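Local coordinates for ABC transporter binding protein AcbH (Actinoplanes, PDB 3OO8), which binds beta-D-galactopyranose as the extracellular solute receptor of an ABC transporter, at residues T349-D352 against I353-K356; T395-T398 against I399-Q403; A160-E163 against A164-A167; S149-S153 against K154-V158. The protein carries 2 engineered substitutions. All coordinates share one frame; numbering follows the deposited sequence.

Interaction 1. Residues T349-D352 against I353-K356. With SO4 (sulfate ion), chain B.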
# COMPACT_ATOMS: atom_id res chain seq x y z
N THR A 349 5.02 18.39 10.87
CA THR A 349 4.14 17.63 11.74
C THR A 349 4.48 16.13 11.83
O THR A 349 3.89 15.41 12.62
CB THR A 349 2.66 17.74 11.27
OG1 THR A 349 2.60 17.41 9.87
CG2 THR A 349 2.11 19.15 11.47
N TYR A 350 5.40 15.64 11.00
CA TYR A 350 5.69 14.21 11.03
C TYR A 350 6.26 13.71 12.37
O TYR A 350 7.10 14.39 12.98
CB TYR A 350 6.70 13.81 9.97
CG TYR A 350 6.24 13.83 8.52
CD1 TYR A 350 4.89 13.88 8.17
CD2 TYR A 350 7.18 13.66 7.53
CE1 TYR A 350 4.50 13.87 6.81
CE2 TYR A 350 6.81 13.62 6.18
CZ TYR A 350 5.47 13.71 5.84
OH TYR A 350 5.14 13.70 4.52
N ASN A 351 5.81 12.55 12.81
CA ASN A 351 6.44 11.81 13.90
C ASN A 351 7.63 10.94 13.40
O ASN A 351 7.95 10.91 12.20
CB ASN A 351 5.41 10.98 14.66
CG ASN A 351 4.72 9.97 13.76
OD1 ASN A 351 5.37 9.35 12.93
ND2 ASN A 351 3.40 9.81 13.93
N ASP A 352 8.28 10.24 14.32
CA ASP A 352 9.48 9.51 13.96
C ASP A 352 9.20 8.37 12.97
O ASP A 352 10.03 8.10 12.09
CB ASP A 352 10.17 8.97 15.23
CG ASP A 352 10.91 10.06 15.98
OD1 ASP A 352 11.20 11.12 15.36
OD2 ASP A 352 11.20 9.85 17.18
N ILE A 353 8.05 7.72 13.15
CA ILE A 353 7.60 6.63 12.29
C ILE A 353 7.43 7.16 10.88
O ILE A 353 7.89 6.52 9.94
CB ILE A 353 6.25 6.01 12.77
CG1 ILE A 353 6.45 5.28 14.10
CG2 ILE A 353 5.73 4.98 11.73
CD1 ILE A 353 7.37 4.08 13.98
N GLN A 354 6.78 8.32 10.75
CA GLN A 354 6.64 8.97 9.42
C GLN A 354 7.98 9.35 8.81
O GLN A 354 8.21 9.13 7.62
CB GLN A 354 5.75 10.20 9.51
CG GLN A 354 4.26 9.83 9.66
CD GLN A 354 3.40 11.05 9.99
OE1 GLN A 354 3.57 11.68 11.06
NE2 GLN A 354 2.48 11.39 9.08
N LYS A 355 8.87 9.95 9.60
CA LYS A 355 10.16 10.29 9.06
C LYS A 355 10.88 9.07 8.49
O LYS A 355 11.44 9.13 7.42
CB LYS A 355 11.01 10.96 10.14
CG LYS A 355 10.43 12.31 10.51
CD LYS A 355 11.21 12.90 11.67
CE LYS A 355 10.77 14.33 11.97
NZ LYS A 355 11.54 14.88 13.11
N LYS A 356 10.87 7.96 9.23
CA LYS A 356 11.52 6.76 8.72
C LYS A 356 10.76 6.20 7.49
O LYS A 356 11.38 5.70 6.55
CB LYS A 356 11.62 5.72 9.82
CG LYS A 356 12.50 4.56 9.42
CD LYS A 356 12.78 3.66 10.63
CE LYS A 356 13.64 2.48 10.22
NZ LYS A 356 14.99 2.89 9.76
S SO4 B . 16.18 4.31 13.36
O1 SO4 B . 15.66 2.96 13.17
O2 SO4 B . 17.62 4.22 13.56
O3 SO4 B . 15.56 4.92 14.54
O4 SO4 B . 15.88 5.15 12.20
O HOH W 1 1.99 13.37 12.40
O HOH W 2 9.68 13.62 14.73
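Thr349 reaches Gln354 through its backbone: a water lies 2.8 Å from Thr349 O and 2.7 Å from Gln354 OE1, close enough to bridge the two acceptors. Tyr350 lays CB and the CD1 side of its ring against the Gln354 chain, and the two side chains run at about a right angle, with CD1 3.6 Å from Gln354 NE2 and the ring and amide planes 48° apart. The amide has further partners: Gln354 NE2 donates to the carbonyls of Asp335 and Asp338, while Tyr350 OH is bonded to Gly340 N. Asn351 comes next and starts helix 352-363 as its N-cap. With CG set between the backbone N and the carbonyl carbon (chi1 60°), OD1 turns back over the helix start and accepts from Gln354 N at 2.8 Å, the donor nearly in line with the C=O. Gln354 reciprocates: its OE1 accepts from Asn351 N at 3.0 Å, the donor tilted from the amide plane. This pair is a capping box, in which each side chain satisfies the other residue's backbone N-H. Asn351 ND2 is tied to His336 O, which fixes which way round the amide sits. Asp352, exposed, accepts Lys356 N at its carbonyl; Lys356 NZ reaches a sulfate, probably from the crystallisation liquor, through weak hydrogen bonds. Asp352 OD1 stands 4.4 Å from Lys355 NZ, too far for a salt bridge, but a second water links them from one side, taking a proton from Lys355 NZ at 2.8 Å and lying 3.0 Å from Asp352 OD1, with Tyr350 O also in reach.

Interaction 2. Residues T395-T398 against I399-Q403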
# COMPACT_ATOMS: atom_id res chain seq x y z
N THR A 395 1.65 -27.39 3.91
CA THR A 395 2.33 -28.53 3.33
C THR A 395 2.39 -28.47 1.81
O THR A 395 1.64 -27.70 1.19
CB THR A 395 1.58 -29.80 3.69
OG1 THR A 395 0.24 -29.71 3.18
CG2 THR A 395 1.54 -29.97 5.21
N PRO A 396 3.26 -29.30 1.20
CA PRO A 396 3.30 -29.36 -0.25
C PRO A 396 1.94 -29.65 -0.91
O PRO A 396 1.63 -29.07 -1.96
CB PRO A 396 4.30 -30.47 -0.52
CG PRO A 396 5.30 -30.31 0.67
CD PRO A 396 4.38 -30.03 1.82
N GLU A 397 1.14 -30.52 -0.29
CA GLU A 397 -0.14 -30.88 -0.90
C GLU A 397 -1.09 -29.70 -0.85
O GLU A 397 -1.85 -29.47 -1.79
CB GLU A 397 -0.79 -32.12 -0.24
CG GLU A 397 -2.10 -32.56 -0.92
CD GLU A 397 -1.90 -32.91 -2.40
OE1 GLU A 397 -0.82 -33.43 -2.75
OE2 GLU A 397 -2.81 -32.64 -3.22
N THR A 398 -1.03 -28.94 0.24
CA THR A 398 -1.92 -27.80 0.38
C THR A 398 -1.49 -26.74 -0.64
O THR A 398 -2.35 -26.10 -1.24
CB THR A 398 -1.91 -27.21 1.78
OG1 THR A 398 -2.36 -28.20 2.72
CG2 THR A 398 -2.82 -25.99 1.85
N ILE A 399 -0.18 -26.60 -0.83
CA ILE A 399 0.32 -25.66 -1.85
C ILE A 399 -0.19 -26.04 -3.23
O ILE A 399 -0.59 -25.18 -3.99
CB ILE A 399 1.85 -25.54 -1.84
CG1 ILE A 399 2.34 -24.99 -0.49
CG2 ILE A 399 2.32 -24.71 -3.07
CD1 ILE A 399 3.90 -25.01 -0.30
N ALA A 400 -0.16 -27.32 -3.56
CA ALA A 400 -0.67 -27.73 -4.87
C ALA A 400 -2.16 -27.39 -4.97
O ALA A 400 -2.62 -26.94 -6.01
CB ALA A 400 -0.43 -29.21 -5.10
N THR A 401 -2.90 -27.59 -3.89
CA THR A 401 -4.34 -27.32 -3.90
C THR A 401 -4.59 -25.83 -4.11
O THR A 401 -5.43 -25.42 -4.94
CB THR A 401 -4.98 -27.77 -2.59
OG1 THR A 401 -4.77 -29.19 -2.46
CG2 THR A 401 -6.47 -27.48 -2.58
N VAL A 402 -3.83 -25.02 -3.38
CA VAL A 402 -3.97 -23.56 -3.44
C VAL A 402 -3.63 -23.05 -4.83
O VAL A 402 -4.34 -22.21 -5.39
CB VAL A 402 -3.08 -22.89 -2.37
CG1 VAL A 402 -2.86 -21.41 -2.67
CG2 VAL A 402 -3.71 -23.13 -0.99
N GLN A 403 -2.56 -23.58 -5.42
CA GLN A 403 -2.19 -23.12 -6.75
C GLN A 403 -3.26 -23.44 -7.79
O GLN A 403 -3.56 -22.60 -8.66
CB GLN A 403 -0.81 -23.63 -7.18
CG GLN A 403 0.33 -23.02 -6.35
CD GLN A 403 1.70 -23.26 -6.98
OE1 GLN A 403 2.08 -22.62 -7.99
NE2 GLN A 403 2.45 -24.18 -6.40
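Helix 396-413 begins here with regular i to i+4 bonds, Ile399 N to Thr395 O, Ala400 N to Pro396 O, Thr401 N to Glu397 O and Val402 N to Thr398 O, the last at 2.8 Å with an N-H...O angle of 161°. Along one side of this turn, Thr398 and Val402 set their CG2 methyls 4.1 Å apart. The Thr398 methyl is brought there because OG1 takes the place beside the backbone N (chi1 -62°), leaving CG2 beside the carbonyl carbon. The Val402 methyl also rests against the backbone, 3.3 Å from Thr398 O. On the polar branch, Thr395 OG1 donates to Thr398 OG1 at 3.0 Å, and Thr398 OG1 is in turn bonded to Gln393 O. Thr395 occupies the N-cap position and Pro396 the first helical turn, where its lack of an N-H costs no helical bond; the hydroxyl pair thus ties the cap residue to the turn it opens and, through Gln393, to the chain leading in from helix 377-392. With a valine in place of Thr398, the Thr395 hydroxyl would probably lose its acceptor and Gln393 O its link to the helix start. Ile399 folds CG1 back along the helix, 3.3 Å from Thr395 O, and its side chain packs between Phe226 and Arg230 of helix 220-232 and Phe390 of helix 377-392. Farther round, Thr401 OG1 lies 3.0 Å from Glu397 O, while the bent Glu397 side chain brings OE2 to 4.0 Å from Thr401 OG1.

Interaction 3. Residues A160-E163 against A164-A167; sequences ASWE and AFIA
Trp162 and Ile166, one helical turn apart, make the main side-chain contact. With CG anti to the backbone N (chi1 179°), the indole lies across the side of the helix, where Ile166 of the next turn brings CG1 against one face, 3.8 Å from the centroid of the five-membered ring. This CH-pi contact is offset toward the rim, with NE1 3.6 Å from Ile166 CG1; the terminal methyl CD1 continues under the benzo half, 3.8 Å from Trp162 CZ2. Phe165 approaches the CE3-CZ3 side of the same six-membered ring, its CD2 lying 4.0 Å from Trp162 CE3. The six-membered ring and the phenyl are inclined at 49°, meeting obliquely. Ser161 is the N-cap: its OG, turned between the backbone N and the carbonyl carbon, accepts from Ala164 N at 3.1 Å. Glu163 curls its carboxylate over the same amide, but the angle at OE2 is too poor for a bond. Routine helical bonds from Phe165, Ile166 and Ala167 carry the backbone on. The indole bridges this first turn of helix 162-174 to helix 220-232, where NE1 is bonded to Glu231 and the ring touches Gln228 and Leu232, while Phe165 packs on Phe284 and Pro285, beyond the end of strand 279-282.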
# COMPACT_ATOMS: atom_id res chain seq x y z
N ALA A 160 19.46 -7.71 7.95
CA ALA A 160 19.41 -7.28 6.55
C ALA A 160 19.04 -8.41 5.60
O ALA A 160 18.56 -8.15 4.48
CB ALA A 160 20.73 -6.67 6.12
N SER A 161 19.35 -9.64 6.00
CA SER A 161 19.15 -10.82 5.16
C SER A 161 18.19 -11.82 5.76
O SER A 161 17.98 -11.83 6.97
CB SER A 161 20.49 -11.54 5.00
OG SER A 161 20.91 -12.01 6.28
N TRP A 162 17.65 -12.69 4.92
CA TRP A 162 16.79 -13.76 5.38
C TRP A 162 17.55 -14.64 6.37
O TRP A 162 16.98 -15.04 7.37
CB TRP A 162 16.36 -14.62 4.19
CG TRP A 162 15.49 -15.78 4.52
CD1 TRP A 162 15.87 -17.09 4.62
CD2 TRP A 162 14.08 -15.75 4.75
NE1 TRP A 162 14.78 -17.87 4.90
CE2 TRP A 162 13.67 -17.09 4.99
CE3 TRP A 162 13.12 -14.74 4.78
CZ2 TRP A 162 12.34 -17.44 5.24
CZ3 TRP A 162 11.78 -15.07 5.03
CH2 TRP A 162 11.41 -16.42 5.27
N GLU A 163 18.83 -14.90 6.12
CA GLU A 163 19.55 -15.79 7.05
C GLU A 163 19.62 -15.15 8.43
O GLU A 163 19.43 -15.85 9.43
CB GLU A 163 20.95 -16.19 6.54
CG GLU A 163 22.00 -15.07 6.49
CD GLU A 163 22.71 -14.82 7.84
OE1 GLU A 163 23.49 -13.83 7.95
OE2 GLU A 163 22.50 -15.60 8.80
N ALA A 164 19.85 -13.84 8.50
CA ALA A 164 19.96 -13.18 9.81
C ALA A 164 18.58 -13.12 10.46
O ALA A 164 18.43 -13.28 11.68
CB ALA A 164 20.55 -11.79 9.66
N PHE A 165 17.56 -12.98 9.62
CA PHE A 165 16.16 -12.92 10.06
C PHE A 165 15.72 -14.22 10.74
O PHE A 165 15.11 -14.21 11.81
CB PHE A 165 15.31 -12.60 8.83
CG PHE A 165 13.85 -12.34 9.11
CD1 PHE A 165 13.46 -11.33 10.00
CD2 PHE A 165 12.87 -13.06 8.45
CE1 PHE A 165 12.14 -11.07 10.22
CE2 PHE A 165 11.51 -12.81 8.68
CZ PHE A 165 11.15 -11.79 9.57
N ILE A 166 16.07 -15.34 10.12
CA ILE A 166 15.69 -16.64 10.63
C ILE A 166 16.51 -16.88 11.89
O ILE A 166 15.98 -17.40 12.88
CB ILE A 166 15.87 -17.74 9.58
CG1 ILE A 166 14.87 -17.51 8.44
CG2 ILE A 166 15.72 -19.14 10.20
CD1 ILE A 166 13.40 -17.50 8.86
N ALA A 167 17.77 -16.47 11.86
CA ALA A 167 18.62 -16.67 13.05
C ALA A 167 18.07 -15.88 14.25
O ALA A 167 18.08 -16.36 15.40
CB ALA A 167 20.09 -16.27 12.74

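Interaction 4. Residues S149-S153 against K154-V158; sequences SVFQS and KGYEV
The chain leaves helix 148-154 through a glycine turn with the six-to-one backbone bond found in Schellman motifs: Tyr156 N donates to Phe151 O at 3.0 Å, in the carbonyl plane on a lone pair. Gly155, with positive phi (67°), provides the reversal, just past the last regular bond, Lys154 N to Val150 O. Phe151 and Tyr156 also meet by their side chains. Tyr156 CB sits over one face of the Phe151 ring, 3.8 Å from its centroid, and the tyrosine ring presents its edge to that face in a T-shaped pair, planes at 87°, with Tyr156 CD2 3.9 Å from Phe151 CD1. Val150 CG1 adds a methyl at 4.1 Å from Tyr156 CE2, and Lys154 CB lies over a face of the tyrosine. Replacing Phe151 by an alanine would probably leave Tyr156 without the ring it rests its edge on and open a gap behind the turn. The aromatic pair fills the space between helix 148-154 and helix 162-174: Phe151 touches Met172 and meets the ring of Tyr146 on strand 134-147, and Tyr156 packs on Leu168 and Met172, its OH bonded to Asp175, just beyond the helix end.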
# COMPACT_ATOMS: atom_id res chain seq x y z
N SER A 149 13.53 -0.92 22.83
CA SER A 149 14.01 -1.33 24.15
C SER A 149 14.27 -2.84 24.28
O SER A 149 15.21 -3.27 24.98
CB SER A 149 13.04 -0.83 25.23
OG SER A 149 11.82 -1.56 25.21
N VAL A 150 13.45 -3.65 23.60
CA VAL A 150 13.62 -5.10 23.64
C VAL A 150 14.86 -5.52 22.85
O VAL A 150 15.69 -6.31 23.32
CB VAL A 150 12.37 -5.83 23.11
CG1 VAL A 150 12.60 -7.35 22.96
CG2 VAL A 150 11.13 -5.51 23.94
N PHE A 151 15.00 -5.00 21.63
CA PHE A 151 16.17 -5.32 20.85
C PHE A 151 17.44 -4.87 21.59
O PHE A 151 18.43 -5.59 21.61
CB PHE A 151 16.07 -4.64 19.46
CG PHE A 151 15.35 -5.45 18.42
CD1 PHE A 151 14.11 -6.00 18.67
CD2 PHE A 151 15.93 -5.64 17.16
CE1 PHE A 151 13.47 -6.78 17.71
CE2 PHE A 151 15.29 -6.43 16.18
CZ PHE A 151 14.05 -6.96 16.45
N GLN A 152 17.40 -3.68 22.19
CA GLN A 152 18.53 -3.17 22.98
C GLN A 152 18.87 -4.08 24.18
O GLN A 152 20.02 -4.42 24.40
CB GLN A 152 18.24 -1.73 23.44
CG GLN A 152 18.37 -0.72 22.29
CD GLN A 152 17.64 0.61 22.50
OE1 GLN A 152 17.06 0.87 23.57
NE2 GLN A 152 17.64 1.45 21.48
N SER A 153 17.84 -4.49 24.91
CA SER A 153 18.02 -5.30 26.12
C SER A 153 18.49 -6.73 25.84
O SER A 153 19.35 -7.28 26.56
CB SER A 153 16.70 -5.32 26.89
OG SER A 153 16.85 -5.97 28.14
N LYS A 154 17.91 -7.35 24.81
CA LYS A 154 18.19 -8.74 24.49
C LYS A 154 19.32 -9.01 23.51
O LYS A 154 19.60 -10.17 23.19
CB LYS A 154 16.93 -9.43 23.96
CG LYS A 154 15.74 -9.36 24.89
CD LYS A 154 14.78 -10.50 24.55
CE LYS A 154 13.88 -10.88 25.73
NZ LYS A 154 14.63 -11.33 26.95
N GLY A 155 19.95 -7.94 23.05
CA GLY A 155 21.03 -8.03 22.07
C GLY A 155 20.58 -8.50 20.69
O GLY A 155 21.28 -9.28 20.06
N TYR A 156 19.41 -8.04 20.25
CA TYR A 156 18.90 -8.37 18.91
C TYR A 156 19.34 -7.28 17.94
O TYR A 156 19.16 -6.09 18.24
CB TYR A 156 17.37 -8.41 18.90
CG TYR A 156 16.75 -9.44 19.82
CD1 TYR A 156 17.43 -10.61 20.13
CD2 TYR A 156 15.44 -9.30 20.25
CE1 TYR A 156 16.86 -11.56 20.95
CE2 TYR A 156 14.85 -10.25 21.08
CZ TYR A 156 15.57 -11.39 21.40
OH TYR A 156 15.02 -12.37 22.20
N GLU A 157 19.91 -7.70 16.82
CA GLU A 157 20.32 -6.78 15.75
C GLU A 157 19.31 -6.83 14.61
O GLU A 157 18.69 -7.86 14.34
CB GLU A 157 21.70 -7.17 15.20
CG GLU A 157 22.81 -7.22 16.25
CD GLU A 157 23.08 -5.88 16.92
OE1 GLU A 157 22.81 -4.82 16.32
OE2 GLU A 157 23.58 -5.88 18.06
N VAL A 158 19.10 -5.67 13.98
CA VAL A 158 18.23 -5.57 12.80
C VAL A 158 18.80 -6.42 11.66
O VAL A 158 19.96 -6.22 11.26
CB VAL A 158 18.07 -4.10 12.36
CG1 VAL A 158 17.38 -4.07 10.98
CG2 VAL A 158 17.28 -3.33 13.40

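Interactions 1, 2 and 3 all lie at helix starts, whereas interaction 4 lies where one ends. The starts differ in chemistry: 349-356 uses a reciprocal amide capping box, 160-167 a single serine cap, and 395-403 has a bond between two threonine hydroxyls beside the N-cap. Interaction 3 is a surface contact; the other three are partly buried. Interactions 3 and 4 adjoin in sequence, their centres about 15 Å apart, and both concern helix 162-174, one through its first turn and the other through side chains resting on its later part; aromatic rings dominate both. Interactions 2 and 3 pack on the same helix 220-232. Interaction 1, nearest the galactose site, lies across the chain's centre from interaction 2, centres about 41 Å apart.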